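Local atomic coordinates of ribulose-bisphosphate carboxylase (Alicyclobacillus acidocaldarius subsp. acidocaldarius, PDB entry 4NAS), a protein that belongs to the ribulose-bisphosphate carboxylase large-chain family, with an N-terminal domain joined to a TIM-barrel domain. Residues G312-A315 with T316-L320. Sequence-based numbering, arbitrary orientation.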
ATOM      1  N   GLY B 312      -4.996  19.225  -7.463  1.00 18.95           N
ATOM      2  CA  GLY B 312      -5.853  19.719  -8.523  1.00 25.29           C
ATOM      3  C   GLY B 312      -7.300  19.882  -8.083  1.00 27.83           C
ATOM      4  O   GLY B 312      -7.803  19.150  -7.213  1.00 28.31           O
ATOM      5  N   ARG B 313      -7.980  20.843  -8.700  1.00 26.00           N
ATOM      6  CA  ARG B 313      -9.346  21.186  -8.332  1.00 26.21           C
ATOM      7  C   ARG B 313     -10.284  19.993  -8.257  1.00 29.91           C
ATOM      8  O   ARG B 313     -11.013  19.811  -7.274  1.00 28.91           O
ATOM      9  CB  ARG B 313      -9.922  22.168  -9.347  1.00 20.97           C
ATOM     10  CG  ARG B 313     -11.412  22.382  -9.208  1.00 50.26           C
ATOM     11  CD  ARG B 313     -11.743  23.000  -7.864  1.00 55.96           C
ATOM     12  NE  ARG B 313     -10.962  24.204  -7.608  1.00 64.32           N
ATOM     13  CZ  ARG B 313     -10.871  24.793  -6.420  1.00 63.96           C
ATOM     14  NH1 ARG B 313     -10.135  25.890  -6.273  1.00 65.21           N
ATOM     15  NH2 ARG B 313     -11.517  24.280  -5.380  1.00 62.11           N
ATOM     16  N   GLU B 314     -10.293  19.217  -9.329  1.00 23.68           N
ATOM     17  CA  GLU B 314     -11.279  18.161  -9.505  1.00 24.50           C
ATOM     18  C   GLU B 314     -11.122  17.078  -8.443  1.00 25.72           C
ATOM     19  O   GLU B 314     -12.095  16.684  -7.809  1.00 23.08           O
ATOM     20  CB  GLU B 314     -11.169  17.574 -10.912  1.00 27.40           C
ATOM     21  CG  GLU B 314     -11.828  16.225 -11.097  1.00 34.57           C
ATOM     22  CD  GLU B 314     -11.781  15.743 -12.551  1.00 47.84           C
ATOM     23  OE1 GLU B 314     -12.535  16.283 -13.389  1.00 50.54           O
ATOM     24  OE2 GLU B 314     -10.990  14.825 -12.859  1.00 52.41           O
ATOM     25  N   ALA B 315      -9.897  16.607  -8.231  1.00 22.05           N
ATOM     26  CA  ALA B 315      -9.688  15.598  -7.188  1.00 17.59           C
ATOM     27  C   ALA B 315     -10.010  16.165  -5.802  1.00 22.15           C
ATOM     28  O   ALA B 315     -10.616  15.484  -4.968  1.00 19.27           O
ATOM     29  CB  ALA B 315      -8.285  15.048  -7.249  1.00 17.46           C
ATOM     30  N   THR B 316      -9.643  17.427  -5.571  1.00 22.19           N
ATOM     31  CA  THR B 316      -9.836  18.040  -4.248  1.00 24.76           C
ATOM     32  C   THR B 316     -11.307  18.186  -3.875  1.00 26.14           C
ATOM     33  O   THR B 316     -11.695  17.910  -2.736  1.00 23.70           O
ATOM     34  CB  THR B 316      -9.144  19.403  -4.131  1.00 22.17           C
ATOM     35  OG1 THR B 316      -7.770  19.258  -4.494  1.00 23.76           O
ATOM     36  CG2 THR B 316      -9.245  19.927  -2.703  1.00 22.22           C
ATOM     37  N   ASP B 317     -12.126  18.580  -4.844  1.00 25.85           N
ATOM     38  CA  ASP B 317     -13.577  18.626  -4.651  1.00 18.55           C
ATOM     39  C   ASP B 317     -14.167  17.243  -4.399  1.00 20.70           C
ATOM     40  O   ASP B 317     -15.006  17.077  -3.511  1.00 18.98           O
ATOM     41  CB  ASP B 317     -14.282  19.243  -5.861  1.00 28.38           C
ATOM     42  CG  ASP B 317     -13.978  20.712  -6.039  1.00 34.77           C
ATOM     43  OD1 ASP B 317     -13.487  21.367  -5.088  1.00 35.87           O
ATOM     44  OD2 ASP B 317     -14.252  21.210  -7.145  1.00 32.01           O
ATOM     45  N   ARG B 318     -13.750  16.253  -5.184  1.00 17.64           N
ATOM     46  CA  ARG B 318     -14.268  14.887  -5.016  1.00 27.66           C
ATOM     47  C   ARG B 318     -13.883  14.302  -3.662  1.00 24.29           C
ATOM     48  O   ARG B 318     -14.646  13.532  -3.049  1.00 20.58           O
ATOM     49  CB  ARG B 318     -13.721  13.973  -6.108  1.00 17.82           C
ATOM     50  CG  ARG B 318     -14.326  14.243  -7.478  1.00 23.13           C
ATOM     51  CD  ARG B 318     -13.727  13.287  -8.547  1.00 24.84           C
ATOM     52  NE  ARG B 318     -14.271  13.601  -9.869  1.00 35.45           N
ATOM     53  CZ  ARG B 318     -13.675  13.310 -11.026  1.00 42.37           C
ATOM     54  NH1 ARG B 318     -12.504  12.687 -11.052  1.00 38.54           N
ATOM     55  NH2 ARG B 318     -14.255  13.653 -12.168  1.00 44.73           N
ATOM     56  N   LEU B 319     -12.671  14.645  -3.239  1.00 18.39           N
ATOM     57  CA  LEU B 319     -12.149  14.256  -1.934  1.00 15.53           C
ATOM     58  C   LEU B 319     -13.067  14.763  -0.844  1.00 21.51           C
ATOM     59  O   LEU B 319     -13.527  13.975  -0.015  1.00 19.65           O
ATOM     60  CB  LEU B 319     -10.695  14.731  -1.744  1.00 16.63           C
ATOM     61  CG  LEU B 319      -9.914  14.051  -0.597  1.00 19.70           C
ATOM     62  CD1 LEU B 319      -8.420  14.162  -0.789  1.00 16.06           C
ATOM     63  CD2 LEU B 319     -10.309  14.590   0.781  1.00 15.31           C
ATOM     64  N   LEU B 320     -13.332  16.077  -0.835  1.00 17.00           N
ATOM     65  CA  LEU B 320     -14.186  16.663   0.192  1.00 15.94           C
ATOM     66  C   LEU B 320     -15.577  16.029   0.196  1.00 25.37           C
ATOM     67  O   LEU B 320     -16.136  15.712   1.256  1.00 23.27           O
ATOM     68  CB  LEU B 320     -14.302  18.186   0.029  1.00 21.74           C
ATOM     69  CG  LEU B 320     -15.048  18.865   1.197  1.00 27.98           C
ATOM     70  CD1 LEU B 320     -14.285  18.687   2.504  1.00 18.90           C
ATOM     71  CD2 LEU B 320     -15.299  20.352   0.933  1.00 34.87           C
TER
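Gly-312 to Ala-315 accept i-to-i+4 backbone hydrogen bonds from Thr-316 to Leu-319, with N-H...O angles of 154° to 166°, so helix 313-324 is regular from its first turn, where Gly-312 is the N-cap. The Gly-312 carbonyl takes two donors from Thr-316: its N at 3.0 Å from Gly-312 O, and its OG1 at 2.7 Å from the same oxygen, the hydroxyl approaching from above the carbonyl plane. With OG1 turned beside the backbone N, the hydroxyl folds back onto the preceding turn.

Two i-to-i+4 salt bridges differ in geometry. The bent chain of Arg-313 crosses Asp-317, whose OD1 meets the guanidinium edge in plane, 3.5 Å from Arg-313 NH2; Asp-317 OD2 instead lies against Arg-313 CD at 3.2 Å. Glu-314 and Arg-318 run side by side, carboxylate and guanidinium stacked with planes 22° apart, and Glu-314 OE2 is 3.2 Å from Arg-318 NH1.

Helix 313-324 links strands 299-303 and 333-337 of a beta-alpha-beta unit, and its Leu-319 packs on Leu-288 of helix 284-295. Acids this close to the N-terminus would probably interact favourably with the helix dipole; Arg-313, the first helical residue, would act against it, though its bridge to Asp-317 would partly balance the charge.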